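Local coordinates for protein cytochrome c (Shewanella violacea, PDB 6A3L) that binds a covalently attached heme c and probably takes part in electron transfer, at residues 25-30 with 44-49. Numbering follows the deposited sequence.
Sequences GDMGAM and MRAENV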
ATOM      1  N   GLY A  25     -11.457  -6.197  -3.927  1.00 45.14           N
ATOM      2  CA  GLY A  25     -12.908  -6.292  -3.992  1.00 46.93           C
ATOM      3  C   GLY A  25     -13.537  -5.442  -5.080  1.00 48.87           C
ATOM      4  O   GLY A  25     -14.569  -5.822  -5.648  1.00 48.77           O
ATOM      5  N   ASP A  26     -12.938  -4.281  -5.378  1.00 47.82           N
ATOM      6  CA  ASP A  26     -13.467  -3.416  -6.430  1.00 47.68           C
ATOM      7  C   ASP A  26     -13.368  -4.090  -7.795  1.00 47.68           C
ATOM      8  O   ASP A  26     -14.247  -3.920  -8.648  1.00 47.22           O
ATOM      9  CB  ASP A  26     -12.710  -2.082  -6.432  1.00 45.85           C
ATOM     10  CG  ASP A  26     -13.478  -0.969  -7.121  1.00 47.69           C
ATOM     11  OD1 ASP A  26     -14.602  -0.650  -6.682  1.00 50.61           O
ATOM     12  OD2 ASP A  26     -12.962  -0.424  -8.116  1.00 47.85           O
ATOM     13  N   MET A  27     -12.313  -4.871  -8.020  1.00 45.32           N
ATOM     14  CA  MET A  27     -12.250  -5.671  -9.240  1.00 50.49           C
ATOM     15  C   MET A  27     -13.354  -6.723  -9.240  1.00 47.51           C
ATOM     16  O   MET A  27     -14.084  -6.868 -10.226  1.00 50.35           O
ATOM     17  CB  MET A  27     -10.878  -6.341  -9.360  1.00 48.68           C
ATOM     18  CG  MET A  27      -9.759  -5.369  -9.295  1.00 44.34           C
ATOM     19  SD  MET A  27      -8.114  -6.083  -9.235  1.00 43.91           S
ATOM     20  CE  MET A  27      -7.678  -6.020 -10.933  1.00 36.56           C
ATOM     21  N   GLY A  28     -13.524  -7.423  -8.118  1.00 47.50           N
ATOM     22  CA  GLY A  28     -14.597  -8.401  -8.012  1.00 48.83           C
ATOM     23  C   GLY A  28     -15.962  -7.794  -8.265  1.00 51.94           C
ATOM     24  O   GLY A  28     -16.782  -8.371  -8.983  1.00 52.64           O
ATOM     25  N   ALA A  29     -16.220  -6.611  -7.698  1.00 51.99           N
ATOM     26  CA  ALA A  29     -17.499  -5.945  -7.930  1.00 50.25           C
ATOM     27  C   ALA A  29     -17.712  -5.666  -9.415  1.00 52.55           C
ATOM     28  O   ALA A  29     -18.817  -5.857  -9.941  1.00 55.00           O
ATOM     29  CB  ALA A  29     -17.583  -4.653  -7.113  1.00 50.17           C
ATOM     30  N   MET A  30     -16.653  -5.259 -10.122  1.00 50.26           N
ATOM     31  CA  MET A  30     -16.787  -5.018 -11.553  1.00 50.10           C
ATOM     32  C   MET A  30     -17.017  -6.319 -12.314  1.00 51.58           C
ATOM     33  O   MET A  30     -17.847  -6.370 -13.227  1.00 52.36           O
ATOM     34  CB  MET A  30     -15.550  -4.300 -12.076  1.00 48.42           C
ATOM     35  CG  MET A  30     -15.444  -2.874 -11.594  1.00 48.75           C
ATOM     36  SD  MET A  30     -14.055  -2.007 -12.330  1.00 49.19           S
ATOM     37  CE  MET A  30     -14.195  -0.468 -11.410  1.00 48.61           C
ATOM     38  N   MET A  44      -5.887   0.022 -12.675  1.00 41.69           N
ATOM     39  CA  MET A  44      -5.377   0.709 -11.493  1.00 44.58           C
ATOM     40  C   MET A  44      -5.510  -0.163 -10.254  1.00 41.56           C
ATOM     41  O   MET A  44      -4.578  -0.247  -9.447  1.00 39.22           O
ATOM     42  CB  MET A  44      -6.109   2.025 -11.282  1.00 43.23           C
ATOM     43  CG  MET A  44      -5.851   2.610  -9.896  1.00 44.24           C
ATOM     44  SD  MET A  44      -7.105   3.835  -9.525  1.00 55.21           S
ATOM     45  CE  MET A  44      -6.752   5.016 -10.847  1.00 42.59           C
ATOM     46  N   ARG A  45      -6.679  -0.795 -10.079  1.00 40.37           N
ATOM     47  CA  ARG A  45      -6.863  -1.768  -9.005  1.00 42.46           C
ATOM     48  C   ARG A  45      -5.854  -2.909  -9.097  1.00 39.73           C
ATOM     49  O   ARG A  45      -5.267  -3.306  -8.083  1.00 41.76           O
ATOM     50  CB  ARG A  45      -8.279  -2.334  -9.047  1.00 43.59           C
ATOM     51  CG  ARG A  45      -9.339  -1.272  -8.877  1.00 43.03           C
ATOM     52  CD  ARG A  45      -9.240  -0.662  -7.497  1.00 42.82           C
ATOM     53  NE  ARG A  45     -10.258   0.353  -7.270  1.00 44.14           N
ATOM     54  CZ  ARG A  45     -10.132   1.333  -6.385  1.00 39.64           C
ATOM     55  NH1 ARG A  45      -9.035   1.425  -5.666  1.00 39.13           N
ATOM     56  NH2 ARG A  45     -11.093   2.219  -6.232  1.00 41.95           N
ATOM     57  N   ALA A  46      -5.599  -3.411 -10.308  1.00 38.29           N
ATOM     58  CA  ALA A  46      -4.600  -4.462 -10.482  1.00 41.55           C
ATOM     59  C   ALA A  46      -3.217  -3.975 -10.092  1.00 41.29           C
ATOM     60  O   ALA A  46      -2.457  -4.683  -9.421  1.00 40.44           O
ATOM     61  CB  ALA A  46      -4.583  -4.945 -11.934  1.00 43.86           C
ATOM     62  N   GLU A  47      -2.863  -2.774 -10.539  1.00 42.17           N
ATOM     63  CA  GLU A  47      -1.574  -2.220 -10.172  1.00 40.92           C
ATOM     64  C   GLU A  47      -1.450  -2.160  -8.667  1.00 37.94           C
ATOM     65  O   GLU A  47      -0.429  -2.574  -8.102  1.00 37.78           O
ATOM     66  CB  GLU A  47      -1.421  -0.829 -10.789  1.00 43.64           C
ATOM     67  CG  GLU A  47      -0.808  -0.842 -12.178  1.00 46.94           C
ATOM     68  CD  GLU A  47      -0.790   0.526 -12.831  1.00 50.95           C
ATOM     69  OE1 GLU A  47      -1.174   1.508 -12.165  1.00 52.10           O
ATOM     70  OE2 GLU A  47      -0.411   0.611 -14.019  1.00 55.60           O
ATOM     71  N   ASN A  48      -2.512  -1.704  -7.997  1.00 37.13           N
ATOM     72  CA  ASN A  48      -2.454  -1.536  -6.551  1.00 35.46           C
ATOM     73  C   ASN A  48      -2.237  -2.869  -5.850  1.00 37.91           C
ATOM     74  O   ASN A  48      -1.340  -2.993  -5.006  1.00 37.37           O
ATOM     75  CB  ASN A  48      -3.717  -0.835  -6.047  1.00 35.84           C
ATOM     76  CG  ASN A  48      -3.808   0.620  -6.526  1.00 36.32           C
ATOM     77  OD1 ASN A  48      -2.859   1.143  -7.097  1.00 34.67           O
ATOM     78  ND2 ASN A  48      -4.925   1.287  -6.239  1.00 33.71           N
ATOM     79  N   VAL A  49      -3.011  -3.901  -6.230  1.00 39.66           N
ATOM     80  CA  VAL A  49      -2.918  -5.179  -5.519  1.00 37.57           C
ATOM     81  C   VAL A  49      -1.532  -5.778  -5.705  1.00 36.73           C
ATOM     82  O   VAL A  49      -0.928  -6.295  -4.760  1.00 38.46           O
ATOM     83  CB  VAL A  49      -4.039  -6.133  -5.980  1.00 39.80           C
ATOM     84  CG1 VAL A  49      -3.821  -7.564  -5.434  1.00 38.95           C
ATOM     85  CG2 VAL A  49      -5.411  -5.575  -5.555  1.00 35.97           C
TER
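Met27 and Arg45 meet where helix 6-31 and helix 39-53 run roughly antiparallel, at 147° between the short segments, and the pair illustrates how one helix interface can divide into an apolar and a charged side. On the apolar side packing is tight. Met27 CG lies 3.4 Å from Arg45 CB, while a bend at chi3 (96°) turns the end of the chain onto Ala46, bringing Met27 CE to 3.4 Å from Ala46 CB, closer than carbons usually pack. Leu96 touches Met27 and Leu97 touches Ala46, and helix 79-99 thereby joins the packing.

The other side, held by one salt bridge and with no carbon pair packed unusually closely, lies against the second subunit. Arg45 folds at chi2 (-65°), which brings its guanidinium alongside Asp26, and NE donates to Asp26 OD2 at 2.9 Å. The bond is not a flat pairing: the donor stands above the carboxylate plane, and the two planar groups are almost perpendicular. Each charged group has further partners, Lys35 at Asp26 OD1, Asn23 at Arg45 NH1, and Glu58 of the second subunit at Arg45 NH2; of these, the bond to Glu58 ties the arginine to the second subunit. A leucine in place of Arg45 would probably deprive Asp26 OD2 of its salt bridge, leaving Lys35 at the other oxygen, and Glu58 of the second subunit of the arginine it pairs with. An antiparallel pairing of consecutive helices, joined here by residues 32-38, is characteristic of the four-helix bundle of cytochromes c', whose heme c lies about 8 Å from the Met27 side chain.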